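Local coordinates for bifunctional GH43-CE protein (Bacteroides eggerthii, PDB 6MLY) that joins a glycoside hydrolase family 43 module, probably a xylosidase acting on xylan, to a carbohydrate esterase module of alpha/beta-hydrolase type, at residues N716-T719 / Y720-K723; T737-P740 / N741-I745; G590-K593 / F594-I598. All coordinates share one frame; numbering follows the deposited sequence.

Contact 1: residues N716-T719 / Y720-K723. With NA (sodium ion), chain H.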
loop_
_atom_site.group_PDB
_atom_site.type_symbol
_atom_site.label_atom_id
_atom_site.label_comp_id
_atom_site.label_asym_id
_atom_site.label_seq_id
_atom_site.Cartn_x
_atom_site.Cartn_y
_atom_site.Cartn_z
ATOM N N ASN A 716 -34.919 5.859 -18.490
ATOM C CA ASN A 716 -35.761 6.496 -17.478
ATOM C C ASN A 716 -36.236 5.445 -16.474
ATOM O O ASN A 716 -36.948 4.514 -16.846
ATOM C CB ASN A 716 -36.949 7.204 -18.137
ATOM C CG ASN A 716 -37.844 7.941 -17.163
ATOM O OD1 ASN A 716 -37.829 7.676 -15.963
ATOM N ND2 ASN A 716 -38.632 8.869 -17.679
ATOM N N PRO A 717 -35.883 5.561 -15.171
ATOM C CA PRO A 717 -36.336 4.605 -14.159
ATOM C C PRO A 717 -37.865 4.492 -14.008
ATOM O O PRO A 717 -38.355 3.415 -13.675
ATOM C CB PRO A 717 -35.739 5.124 -12.839
ATOM C CG PRO A 717 -34.614 6.044 -13.250
ATOM C CD PRO A 717 -35.010 6.598 -14.603
ATOM N N ILE A 718 -38.592 5.593 -14.244
ATOM C CA ILE A 718 -40.065 5.644 -14.099
ATOM C C ILE A 718 -40.707 4.484 -14.879
ATOM O O ILE A 718 -41.613 3.831 -14.380
ATOM C CB ILE A 718 -40.632 7.023 -14.518
ATOM C CG1 ILE A 718 -40.327 8.102 -13.472
ATOM C CG2 ILE A 718 -42.121 6.936 -14.816
ATOM C CD1 ILE A 718 -40.820 9.491 -13.833
ATOM N N THR A 719 -40.213 4.234 -16.094
ATOM C CA THR A 719 -40.704 3.179 -16.982
ATOM C C THR A 719 -40.990 1.873 -16.220
ATOM O O THR A 719 -41.970 1.203 -16.520
ATOM C CB THR A 719 -39.698 2.923 -18.115
ATOM O OG1 THR A 719 -39.515 4.165 -18.796
ATOM C CG2 THR A 719 -40.134 1.858 -19.100
ATOM N N TYR A 720 -40.141 1.521 -15.248
ATOM C CA TYR A 720 -40.071 0.157 -14.704
ATOM C C TYR A 720 -40.649 0.070 -13.281
ATOM O O TYR A 720 -40.396 -0.920 -12.585
ATOM C CB TYR A 720 -38.613 -0.323 -14.721
ATOM C CG TYR A 720 -37.896 -0.127 -16.037
ATOM C CD1 TYR A 720 -38.007 -1.061 -17.056
ATOM C CD2 TYR A 720 -37.111 0.991 -16.271
ATOM C CE1 TYR A 720 -37.370 -0.884 -18.272
ATOM C CE2 TYR A 720 -36.463 1.181 -17.480
ATOM C CZ TYR A 720 -36.592 0.239 -18.486
ATOM O OH TYR A 720 -35.965 0.404 -19.685
ATOM N N ILE A 721 -41.420 1.080 -12.853
ATOM C CA ILE A 721 -41.985 1.134 -11.485
ATOM C C ILE A 721 -43.189 0.187 -11.378
ATOM O O ILE A 721 -44.079 0.185 -12.230
ATOM C CB ILE A 721 -42.405 2.563 -11.086
ATOM C CG1 ILE A 721 -41.248 3.560 -11.150
ATOM C CG2 ILE A 721 -43.052 2.555 -9.707
ATOM C CD1 ILE A 721 -41.684 5.001 -10.973
ATOM N N ASP A 722 -43.236 -0.568 -10.276
ATOM C CA ASP A 722 -44.341 -1.455 -9.966
ATOM C C ASP A 722 -44.459 -1.545 -8.440
ATOM O O ASP A 722 -43.671 -0.935 -7.725
ATOM C CB ASP A 722 -44.158 -2.804 -10.670
ATOM C CG ASP A 722 -43.135 -3.712 -10.017
ATOM O OD1 ASP A 722 -42.016 -3.843 -10.572
ATOM O OD2 ASP A 722 -43.469 -4.291 -8.966
ATOM N N LYS A 723 -45.433 -2.327 -7.961
ATOM C CA LYS A 723 -45.834 -2.358 -6.546
ATOM C C LYS A 723 -44.753 -3.062 -5.705
ATOM O O LYS A 723 -44.595 -2.768 -4.517
ATOM C CB LYS A 723 -47.187 -3.065 -6.369
ATOM C CG LYS A 723 -48.219 -2.865 -7.476
ATOM C CD LYS A 723 -48.788 -1.461 -7.552
ATOM C CE LYS A 723 -49.639 -1.216 -8.785
ATOM N NZ LYS A 723 -50.432 0.033 -8.678
HETATM NA NA NA H . -40.073 -3.045 -11.893
#
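The carbonyl oxygen of P717 is gripped twice: Y720 N donates to P717 O over 3.0 Å, nearly straight at 166°, and the T639 hydroxyl is a second partner. One step on, I721 N bonds to I718 O at 3.2 Å, so a short 3-10 turn closes. An Asx turn leads into it, I718 N donating to N716 OD1 at 2.8 Å; asparagine suits because its short side chain reaches the second NH onward. T719 and Y720 lie side by side, and T719 CB sits 3.9 Å from the Y720 ring centroid in a CH-pi contact over one face. With CG beside its backbone N (chi1 -49°), Y720 can fold its ring back over the turn, where its hydroxyl bonds to L714 O. Replacing this tyrosine with an alanine would probably leave L714 O without that partner and T719 without the ring face its CB rests on. The chain then turns to the sodium ion, bound by Y720 O at 2.3 Å and D722 OD1 at 2.5 Å, with T639 O and the D725 carboxylate completing the site. I718 and I721 pack on helix 741-752, P717 and Y720 on helix 629-639, and T719 on strand 645-648.

Contact 2: residues T737-P740 / N741-I745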
loop_
_atom_site.group_PDB
_atom_site.type_symbol
_atom_site.label_atom_id
_atom_site.label_comp_id
_atom_site.label_asym_id
_atom_site.label_seq_id
_atom_site.Cartn_x
_atom_site.Cartn_y
_atom_site.Cartn_z
ATOM N N THR A 737 -28.966 23.871 -10.095
ATOM C CA THR A 737 -28.922 24.596 -11.368
ATOM C C THR A 737 -28.424 23.714 -12.526
ATOM O O THR A 737 -28.360 24.194 -13.655
ATOM C CB THR A 737 -28.070 25.865 -11.231
ATOM O OG1 THR A 737 -26.801 25.529 -10.662
ATOM C CG2 THR A 737 -28.744 26.916 -10.377
ATOM N N VAL A 738 -28.085 22.444 -12.270
ATOM C CA VAL A 738 -27.664 21.538 -13.357
ATOM C C VAL A 738 -28.732 20.455 -13.560
ATOM O O VAL A 738 -29.062 20.135 -14.703
ATOM C CB VAL A 738 -26.255 20.938 -13.142
ATOM C CG1 VAL A 738 -25.188 22.020 -13.069
ATOM C CG2 VAL A 738 -26.168 20.031 -11.927
ATOM N N VAL A 739 -29.253 19.896 -12.460
ATOM C CA VAL A 739 -30.426 19.012 -12.498
ATOM C C VAL A 739 -31.569 19.716 -11.767
ATOM O O VAL A 739 -31.529 19.859 -10.547
ATOM C CB VAL A 739 -30.129 17.623 -11.899
ATOM C CG1 VAL A 739 -31.334 16.691 -11.985
ATOM C CG2 VAL A 739 -28.916 16.975 -12.555
ATOM N N PRO A 740 -32.604 20.212 -12.482
ATOM C CA PRO A 740 -33.740 20.862 -11.831
ATOM C C PRO A 740 -34.555 19.983 -10.866
ATOM O O PRO A 740 -34.712 18.784 -11.090
ATOM C CB PRO A 740 -34.641 21.300 -13.000
ATOM C CG PRO A 740 -34.192 20.454 -14.172
ATOM C CD PRO A 740 -32.712 20.237 -13.947
ATOM N N ASN A 741 -35.008 20.628 -9.782
ATOM C CA ASN A 741 -36.140 20.267 -8.897
ATOM C C ASN A 741 -37.072 19.218 -9.525
ATOM O O ASN A 741 -37.282 18.148 -8.944
ATOM C CB ASN A 741 -36.961 21.523 -8.569
ATOM C CG ASN A 741 -37.595 21.504 -7.194
ATOM O OD1 ASN A 741 -36.915 21.330 -6.185
ATOM N ND2 ASN A 741 -38.896 21.720 -7.143
ATOM N N CYS A 742 -37.638 19.558 -10.694
ATOM C CA CYS A 742 -38.775 18.846 -11.308
ATOM C C CYS A 742 -38.464 17.354 -11.509
ATOM O O CYS A 742 -39.343 16.517 -11.330
ATOM C CB CYS A 742 -39.240 19.512 -12.607
ATOM S SG CYS A 742 -37.997 19.705 -13.921
ATOM N N GLN A 743 -37.217 17.028 -11.856
ATOM C CA GLN A 743 -36.792 15.643 -12.145
ATOM C C GLN A 743 -37.108 14.713 -10.966
ATOM O O GLN A 743 -37.735 13.665 -11.144
ATOM C CB GLN A 743 -35.299 15.615 -12.471
ATOM C CG GLN A 743 -34.980 16.214 -13.828
ATOM C CD GLN A 743 -35.526 15.374 -14.954
ATOM O OE1 GLN A 743 -35.539 14.145 -14.888
ATOM N NE2 GLN A 743 -35.984 16.039 -16.002
ATOM N N SER A 744 -36.658 15.101 -9.768
ATOM C CA SER A 744 -36.919 14.340 -8.550
ATOM C C SER A 744 -38.431 14.199 -8.310
ATOM O O SER A 744 -38.887 13.112 -7.950
ATOM C CB SER A 744 -36.217 14.948 -7.358
ATOM O OG SER A 744 -34.917 14.393 -7.202
ATOM N N ILE A 745 -39.195 15.279 -8.539
ATOM C CA ILE A 745 -40.648 15.318 -8.239
ATOM C C ILE A 745 -41.417 14.420 -9.220
ATOM O O ILE A 745 -42.280 13.652 -8.796
ATOM C CB ILE A 745 -41.188 16.764 -8.216
ATOM C CG1 ILE A 745 -40.464 17.613 -7.166
ATOM C CG2 ILE A 745 -42.692 16.763 -7.989
ATOM C CD1 ILE A 745 -40.702 19.097 -7.286
#
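The backbone enters helix 741-752 through a turn in which Q743 N donates to P740 O at 3.2 Å, with an N-H...O angle of 149°. This turn leads into a helix of the alpha/beta-hydrolase fold, reached by the loop that follows strand 727-733. Proline suits the approach: its ring restrains phi just before the helix. The same ring lies against the sulfur of C742, with P740 CB 3.8 Å from C742 SG. That sulfur stands between the backbone N and the carbonyl carbon (chi1 57°) and forms the disulfide with C687, tying this end of the helix covalently to C687. V739 and Q743 cross at about a right angle, and V739 CG1 meets Q743 CG at 4.1 Å. Glutamine gives this buried spot both an aliphatic stem for the valine and an amide to pair with backbone: Q743 OE1 accepts from the NH groups of I679 and D680. V739 also touches H768, whose placing with S628 and D736 is consistent with a Ser-His-Asp triad of the esterase. On the stem of Q743, CB lies 3.5 Å from P740 O.

Contact 3: residues G590-K593 / F594-I598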
loop_
_atom_site.group_PDB
_atom_site.type_symbol
_atom_site.label_atom_id
_atom_site.label_comp_id
_atom_site.label_asym_id
_atom_site.label_seq_id
_atom_site.Cartn_x
_atom_site.Cartn_y
_atom_site.Cartn_z
ATOM N N GLY A 590 -17.684 7.839 -22.565
ATOM C CA GLY A 590 -16.585 7.781 -23.533
ATOM C C GLY A 590 -16.170 6.349 -23.834
ATOM O O GLY A 590 -15.916 6.004 -24.984
ATOM N N ASP A 591 -16.112 5.523 -22.782
ATOM C CA ASP A 591 -15.702 4.115 -22.857
ATOM C C ASP A 591 -16.733 3.310 -23.656
ATOM O O ASP A 591 -16.409 2.755 -24.707
ATOM C CB ASP A 591 -15.521 3.518 -21.459
ATOM C CG ASP A 591 -14.446 4.208 -20.639
ATOM O OD1 ASP A 591 -13.262 4.108 -21.029
ATOM O OD2 ASP A 591 -14.802 4.839 -19.622
ATOM N N ALA A 592 -17.967 3.249 -23.137
ATOM C CA ALA A 592 -19.091 2.560 -23.779
ATOM C C ALA A 592 -20.327 3.465 -23.728
ATOM O O ALA A 592 -20.262 4.568 -23.189
ATOM C CB ALA A 592 -19.337 1.234 -23.098
ATOM N N LYS A 593 -21.439 2.993 -24.299
ATOM C CA LYS A 593 -22.714 3.716 -24.284
ATOM C C LYS A 593 -23.770 2.869 -23.562
ATOM O O LYS A 593 -23.598 1.661 -23.389
ATOM C CB LYS A 593 -23.160 4.051 -25.712
ATOM C CG LYS A 593 -22.160 4.846 -26.546
ATOM C CD LYS A 593 -21.796 6.205 -25.970
ATOM C CE LYS A 593 -20.760 6.950 -26.789
ATOM N NZ LYS A 593 -20.408 8.259 -26.187
ATOM N N PHE A 594 -24.861 3.526 -23.146
ATOM C CA PHE A 594 -25.988 2.881 -22.456
ATOM C C PHE A 594 -26.505 1.737 -23.327
ATOM O O PHE A 594 -26.656 1.901 -24.536
ATOM C CB PHE A 594 -27.087 3.901 -22.139
ATOM C CG PHE A 594 -28.208 3.376 -21.276
ATOM C CD1 PHE A 594 -29.364 2.865 -21.846
ATOM C CD2 PHE A 594 -28.101 3.378 -19.894
ATOM C CE1 PHE A 594 -30.384 2.364 -21.054
ATOM C CE2 PHE A 594 -29.127 2.884 -19.103
ATOM C CZ PHE A 594 -30.265 2.378 -19.685
ATOM N N PRO A 595 -26.776 0.577 -22.719
ATOM C CA PRO A 595 -26.845 0.353 -21.282
ATOM C C PRO A 595 -25.606 -0.214 -20.566
ATOM O O PRO A 595 -25.761 -1.000 -19.633
ATOM C CB PRO A 595 -27.942 -0.716 -21.237
ATOM C CG PRO A 595 -27.573 -1.614 -22.394
ATOM C CD PRO A 595 -27.119 -0.642 -23.462
ATOM N N ALA A 596 -24.399 0.188 -20.985
ATOM C CA ALA A 596 -23.145 -0.223 -20.325
ATOM C C ALA A 596 -23.171 0.132 -18.831
ATOM O O ALA A 596 -22.767 -0.673 -17.989
ATOM C CB ALA A 596 -21.973 0.433 -21.011
ATOM N N GLN A 597 -23.674 1.335 -18.517
ATOM C CA GLN A 597 -23.571 1.941 -17.183
ATOM C C GLN A 597 -24.420 1.159 -16.170
ATOM O O GLN A 597 -24.001 0.971 -15.031
ATOM C CB GLN A 597 -23.981 3.414 -17.231
ATOM C CG GLN A 597 -22.941 4.326 -17.874
ATOM C CD GLN A 597 -22.671 4.007 -19.326
ATOM O OE1 GLN A 597 -23.537 3.522 -20.051
ATOM N NE2 GLN A 597 -21.452 4.276 -19.766
ATOM N N ILE A 598 -25.604 0.705 -16.591
ATOM C CA ILE A 598 -26.519 -0.044 -15.711
ATOM C C ILE A 598 -26.069 -1.513 -15.659
ATOM O O ILE A 598 -26.152 -2.153 -14.606
ATOM C CB ILE A 598 -28.003 0.136 -16.132
ATOM C CG1 ILE A 598 -28.968 -0.521 -15.141
ATOM C CG2 ILE A 598 -28.263 -0.351 -17.553
ATOM C CD1 ILE A 598 -28.882 0.012 -13.730
#
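Helix 596-610 begins here, and its first turn is built on the loop that comes down from strand 579-584. A592 and A596 touch across that start, methyl to methyl, with A592 CB and A596 CB 3.5 Å apart; alanine suits both places, its single methyl fitting the short gap between loop and helix. The backbone closes the turn through A596 N, which donates to K593 O at 2.9 Å with an N-H...O angle of 159°.

P595 holds the N-cap position of this helix in the alpha/beta-hydrolase fold, and the peptide bond before it is cis. The cis link turns the chain sharply, and P595 CB lies over the centre of the F594 ring, 3.8 Å above its plane. With CG anti to the backbone N (chi1 -173°), the phenyl group of F594 is carried inward against L636 of helix 629-639 and V653 of strand 651-654, a setting that suits a large apolar ring.

Q597 bends at chi2 (63°), which brings its amide back to the loop backbone. Its OE1 stands 3.6 Å from K593 C and its NE2 stands 3.6 Å from A592 O, while the hydrogen bond of NE2 goes to R587 O. K593, exposed, extends its chain until its ammonium group reaches the carbonyl oxygens of S589 and A699.

Overall arrangement
All three contacts are local turns in the alpha/beta-hydrolase module and all are partly buried; contact 3 alone has an exposed residue, K593, among those that touch. Contacts 2 and 3 each lead into a helix, 741-752 and 596-610, whereas contact 1 is a loop turn between helix 709-714 and strand 727-733. Contact 1 shares helix 741-752 with contact 2, which lies at one end of it, and shares helix 629-639 with contact 3, since Y720, P717 and F594 all meet L636. Their chemistry differs: a sodium ion and a tyrosine hydroxyl in contact 1, a disulfide beside a possible Ser-His-Asp triad in contact 2, and a cis proline with small methyl packing in contact 3.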